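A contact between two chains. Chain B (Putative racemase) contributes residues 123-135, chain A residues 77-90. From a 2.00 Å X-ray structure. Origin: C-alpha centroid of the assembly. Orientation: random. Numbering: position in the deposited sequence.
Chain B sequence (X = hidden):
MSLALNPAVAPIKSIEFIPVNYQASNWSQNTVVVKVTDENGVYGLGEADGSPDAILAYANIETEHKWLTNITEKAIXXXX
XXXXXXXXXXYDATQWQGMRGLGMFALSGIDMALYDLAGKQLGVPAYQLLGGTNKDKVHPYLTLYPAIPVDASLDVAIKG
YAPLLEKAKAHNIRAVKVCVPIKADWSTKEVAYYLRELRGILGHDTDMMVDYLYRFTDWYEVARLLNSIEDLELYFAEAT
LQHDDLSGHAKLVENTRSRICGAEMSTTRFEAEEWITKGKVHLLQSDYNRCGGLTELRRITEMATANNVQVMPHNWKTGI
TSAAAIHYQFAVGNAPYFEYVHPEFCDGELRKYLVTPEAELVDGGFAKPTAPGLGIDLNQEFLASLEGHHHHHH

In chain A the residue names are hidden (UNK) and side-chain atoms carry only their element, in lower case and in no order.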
# COMPACT_ATOMS: atom_id res chain seq x y z
N GLY B 123 0.50 -39.69 32.60
CA GLY B 123 -0.52 -40.70 32.34
C GLY B 123 -1.62 -40.24 31.41
O GLY B 123 -2.80 -40.54 31.63
N VAL B 124 -1.27 -39.50 30.36
CA VAL B 124 -2.26 -39.01 29.40
C VAL B 124 -1.76 -39.05 27.96
O VAL B 124 -0.56 -38.97 27.71
CB VAL B 124 -2.68 -37.56 29.73
CG1 VAL B 124 -3.27 -37.50 31.13
CG2 VAL B 124 -1.47 -36.63 29.60
N PRO B 125 -2.68 -39.22 26.99
CA PRO B 125 -2.24 -39.26 25.59
C PRO B 125 -1.69 -37.89 25.19
O PRO B 125 -2.11 -36.86 25.71
CB PRO B 125 -3.51 -39.66 24.84
CG PRO B 125 -4.60 -39.11 25.70
CD PRO B 125 -4.13 -39.44 27.09
N ALA B 126 -0.74 -37.89 24.25
CA ALA B 126 -0.08 -36.67 23.80
C ALA B 126 -0.99 -35.52 23.37
O ALA B 126 -0.70 -34.35 23.65
CB ALA B 126 0.90 -37.00 22.68
N TYR B 127 -2.10 -35.83 22.71
CA TYR B 127 -2.99 -34.76 22.26
C TYR B 127 -3.61 -33.98 23.43
O TYR B 127 -4.06 -32.85 23.24
CB TYR B 127 -4.07 -35.33 21.33
CG TYR B 127 -5.26 -35.97 22.02
CD1 TYR B 127 -6.28 -35.19 22.56
CD2 TYR B 127 -5.35 -37.36 22.13
CE1 TYR B 127 -7.37 -35.78 23.20
CE2 TYR B 127 -6.44 -37.96 22.77
CZ TYR B 127 -7.44 -37.16 23.30
OH TYR B 127 -8.50 -37.74 23.97
N GLN B 128 -3.64 -34.57 24.63
CA GLN B 128 -4.19 -33.86 25.78
C GLN B 128 -3.17 -32.86 26.31
O GLN B 128 -3.50 -31.99 27.10
CB GLN B 128 -4.58 -34.82 26.91
CG GLN B 128 -5.76 -35.72 26.59
CD GLN B 128 -6.31 -36.43 27.82
OE1 GLN B 128 -5.55 -36.95 28.64
NE2 GLN B 128 -7.63 -36.45 27.95
N LEU B 129 -1.92 -32.99 25.86
CA LEU B 129 -0.87 -32.06 26.27
C LEU B 129 -0.83 -30.93 25.24
O LEU B 129 -0.13 -29.93 25.43
CB LEU B 129 0.48 -32.76 26.30
CG LEU B 129 0.69 -33.78 27.43
CD1 LEU B 129 2.05 -34.44 27.27
CD2 LEU B 129 0.59 -33.08 28.77
N LEU B 130 -1.59 -31.10 24.17
CA LEU B 130 -1.65 -30.10 23.10
C LEU B 130 -2.96 -29.31 23.07
O LEU B 130 -3.22 -28.59 22.12
CB LEU B 130 -1.41 -30.77 21.75
CG LEU B 130 0.07 -31.09 21.50
CD1 LEU B 130 0.25 -31.96 20.27
CD2 LEU B 130 0.81 -29.78 21.36
N GLY B 131 -3.77 -29.46 24.11
CA GLY B 131 -5.02 -28.72 24.17
C GLY B 131 -6.30 -29.54 24.26
O GLY B 131 -7.37 -29.00 24.51
N GLY B 132 -6.19 -30.85 24.07
CA GLY B 132 -7.37 -31.69 24.11
C GLY B 132 -8.08 -31.63 22.77
O GLY B 132 -7.56 -31.04 21.81
N THR B 133 -9.27 -32.22 22.67
CA THR B 133 -9.98 -32.21 21.40
C THR B 133 -11.50 -32.22 21.55
O THR B 133 -12.04 -32.56 22.60
CB THR B 133 -9.56 -33.43 20.53
OG1 THR B 133 -10.12 -33.32 19.22
CG2 THR B 133 -10.06 -34.73 21.17
N ASN B 134 -12.18 -31.80 20.48
CA ASN B 134 -13.63 -31.80 20.46
C ASN B 134 -14.06 -32.69 19.30
O ASN B 134 -15.24 -32.82 19.00
CB ASN B 134 -14.18 -30.38 20.27
CG ASN B 134 -14.04 -29.52 21.52
OD1 ASN B 134 -14.31 -29.98 22.64
ND2 ASN B 134 -13.65 -28.27 21.35
N LYS B 135 -13.08 -33.30 18.64
CA LYS B 135 -13.35 -34.18 17.51
C LYS B 135 -13.47 -35.62 18.02
O LYS B 135 -12.78 -36.00 18.97
CB LYS B 135 -12.21 -34.11 16.49
CG LYS B 135 -11.99 -32.72 15.93
CD LYS B 135 -10.69 -32.62 15.16
CE LYS B 135 -10.43 -31.17 14.75
NZ LYS B 135 -9.04 -30.96 14.27
N UNK A 77 -18.79 -32.39 32.62
CA UNK A 77 -18.54 -33.69 32.03
C UNK A 77 -17.27 -33.81 31.20
O UNK A 77 -16.93 -34.90 30.74
N UNK A 78 -16.56 -32.69 31.02
CA UNK A 78 -15.32 -32.69 30.24
C UNK A 78 -14.11 -32.87 31.16
O UNK A 78 -14.16 -32.52 32.33
c UNK A 78 -16.26 -32.13 27.35
n UNK A 78 -15.37 -30.48 25.19
c UNK A 78 -15.15 -31.36 29.48
c UNK A 78 -14.61 -31.49 25.62
n UNK A 78 -15.00 -32.27 26.62
n UNK A 78 -13.44 -31.71 25.03
c UNK A 78 -16.22 -31.06 28.43
N UNK A 79 -13.03 -33.44 30.62
CA UNK A 79 -11.80 -33.60 31.40
C UNK A 79 -11.15 -32.22 31.45
O UNK A 79 -10.86 -31.63 30.42
c UNK A 79 -10.86 -34.59 30.71
c UNK A 79 -11.60 -36.56 32.04
c UNK A 79 -11.37 -36.03 30.63
c UNK A 79 -10.36 -36.88 29.89
N UNK A 80 -10.93 -31.69 32.66
CA UNK A 80 -10.31 -30.36 32.79
C UNK A 80 -8.92 -30.17 32.20
O UNK A 80 -8.43 -29.05 32.12
c UNK A 80 -10.37 -30.09 34.30
c UNK A 80 -11.29 -32.23 33.98
c UNK A 80 -10.38 -31.46 34.90
N UNK A 81 -8.28 -31.26 31.78
CA UNK A 81 -6.95 -31.13 31.19
C UNK A 81 -7.07 -30.56 29.77
O UNK A 81 -6.14 -29.93 29.28
c UNK A 81 -3.95 -33.53 30.56
c UNK A 81 -6.21 -32.48 31.15
c UNK A 81 -4.78 -32.27 30.65
c UNK A 81 -6.93 -33.46 30.23
N UNK A 82 -8.22 -30.78 29.13
CA UNK A 82 -8.45 -30.29 27.77
C UNK A 82 -8.92 -28.84 27.76
O UNK A 82 -9.94 -28.52 27.15
c UNK A 82 -9.13 -32.61 26.90
c UNK A 82 -9.50 -31.16 27.07
o UNK A 82 -9.75 -33.87 24.97
c UNK A 82 -10.13 -33.36 26.04
o UNK A 82 -11.31 -33.43 26.44
N UNK A 83 -8.17 -27.97 28.42
CA UNK A 83 -8.55 -26.57 28.51
C UNK A 83 -8.79 -25.86 27.18
O UNK A 83 -9.73 -25.08 27.06
c UNK A 83 -7.99 -24.34 29.52
c UNK A 83 -7.27 -26.45 30.66
c UNK A 83 -7.51 -25.76 29.31
c UNK A 83 -6.29 -25.71 31.57
N UNK A 84 -7.95 -26.11 26.19
CA UNK A 84 -8.11 -25.45 24.90
C UNK A 84 -9.39 -25.92 24.21
O UNK A 84 -10.11 -25.12 23.62
c UNK A 84 -6.95 -24.88 22.70
c UNK A 84 -6.90 -25.71 23.99
n UNK A 84 -6.55 -23.61 22.80
o UNK A 84 -7.36 -25.36 21.65
N UNK A 85 -9.67 -27.21 24.30
CA UNK A 85 -10.87 -27.76 23.68
C UNK A 85 -12.14 -27.24 24.37
O UNK A 85 -13.12 -26.92 23.70
c UNK A 85 -10.83 -29.29 23.71
N UNK A 86 -12.11 -27.15 25.69
CA UNK A 86 -13.26 -26.67 26.44
C UNK A 86 -13.51 -25.19 26.15
O UNK A 86 -14.65 -24.75 26.08
c UNK A 86 -12.43 -28.68 29.68
c UNK A 86 -14.24 -26.27 28.75
c UNK A 86 -13.06 -26.87 27.97
c UNK A 86 -12.94 -28.37 28.27
N UNK A 87 -12.43 -24.43 25.99
CA UNK A 87 -12.53 -23.00 25.71
C UNK A 87 -13.33 -22.85 24.41
O UNK A 87 -14.28 -22.08 24.35
c UNK A 87 -12.07 -17.64 23.18
c UNK A 87 -11.09 -20.89 25.65
c UNK A 87 -10.63 -20.15 26.70
c UNK A 87 -11.50 -19.95 24.65
n UNK A 87 -10.71 -18.81 26.41
c UNK A 87 -12.05 -20.06 23.36
c UNK A 87 -12.33 -18.90 22.64
c UNK A 87 -11.52 -17.49 24.44
c UNK A 87 -11.24 -18.66 25.16
c UNK A 87 -11.14 -22.39 25.55
N UNK A 88 -12.93 -23.60 23.38
CA UNK A 88 -13.60 -23.55 22.08
C UNK A 88 -15.06 -23.98 22.17
O UNK A 88 -15.95 -23.34 21.59
o UNK A 88 -11.33 -22.62 20.87
c UNK A 88 -11.54 -23.83 20.62
o UNK A 88 -10.72 -24.57 20.02
c UNK A 88 -12.87 -24.43 21.06
N UNK A 89 -15.32 -25.07 22.89
CA UNK A 89 -16.68 -25.57 23.03
C UNK A 89 -17.58 -24.54 23.72
O UNK A 89 -18.73 -24.36 23.32
c UNK A 89 -16.67 -26.88 23.81
N UNK A 90 -17.07 -23.87 24.74
CA UNK A 90 -17.86 -22.87 25.45
C UNK A 90 -18.13 -21.64 24.56
O UNK A 90 -19.26 -21.14 24.48
c UNK A 90 -14.61 -22.25 29.11
c UNK A 90 -17.03 -23.45 27.84
se UNK A 90 -16.48 -22.63 29.54
c UNK A 90 -17.14 -22.41 26.73
O HOH W 1 -12.54 -35.02 24.12

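Position 77 has no side-chain atoms and lies beyond reach of chain B; its backbone angles would jam a CB against the preceding carbonyl, so it is A:Gly77. Position 78 carries three carbons, a nitrogen, then a carbon bearing two more nitrogens, a guanidinium whose end meets B:Asn134: A:Arg78. Its NH1 donates to B:Asn134 OD1 at 2.8 Å, with a weak second bond from NH2 to the same oxygen at 3.1 Å.

Position 79 has four carbons forked at the second, set against B:Gln128: A:Leu79. Its CD1 lies 3.4 Å from B:Gln128 NE2. At position 80 three carbons close a ring onto the backbone nitrogen, out of reach of chain B: A:Pro80, inside a type I turn that runs from A:Leu79 to position 82. Position 81 shows four carbons forked at the first, one arm two carbons long, packed on B:Gln128 and B:Val124: A:Ile81. Its CD1 lies 4.1 Å from B:Val124 CG1, an apolar contact.

Position 82 has three carbons, the third carrying two oxygens, beside B:Tyr127 and B:Thr133: A:Glu82, the helix N-cap residue. OE2 accepts from B:Thr133 N at 2.9 Å and sits at the edge of the B:Tyr127 ring, while OE1 forms a salt bridge with A:Arg78 NH2 at 3.1 Å.

Position 83, again four carbons forked at the first with one longer arm, points away: A:Ile83. Position 84 has two carbons, the second bearing one oxygen and one nitrogen, with its CB 3.4 Å from B:Gly131 O: A:Asn84. At position 85 the single carbon, CB, lies 3.5 Å from B:Thr133 N: A:Ala85. Position 86 repeats the pattern of 83 and also points away: A:Ile86. Position 87 has one carbon, then fused five- and six-membered rings holding eight carbons and one nitrogen, clear of chain B: A:Trp87. Position 88 has two carbons, the second carrying two oxygens, near B:Asn134: A:Asp88. Position 89 has one carbon near the same asparagine: A:Ala89. Position 90 has two carbons, selenium and a carbon, out of reach: selenomethionine, A:Met90.

The rule is close backbone approach secured by polar groups. The backbone angles of B:Gly131 and B:Gly132 by themselves call for glycine; the missing CB atoms also leave room for A:Asn84 and A:Glu82. There A:Ala85 N donates to B:Gly131 O (2.9 Å), and B:Asn134 ND2 donates to A:Ala85 O (2.8 Å). B:Asn134 thus reads both helix backbone and guanidinium, while A:Glu82 pairs with A:Arg78 and the B:Thr133 amide.

Chain A (77-90) GRLPIEINAIWDAM
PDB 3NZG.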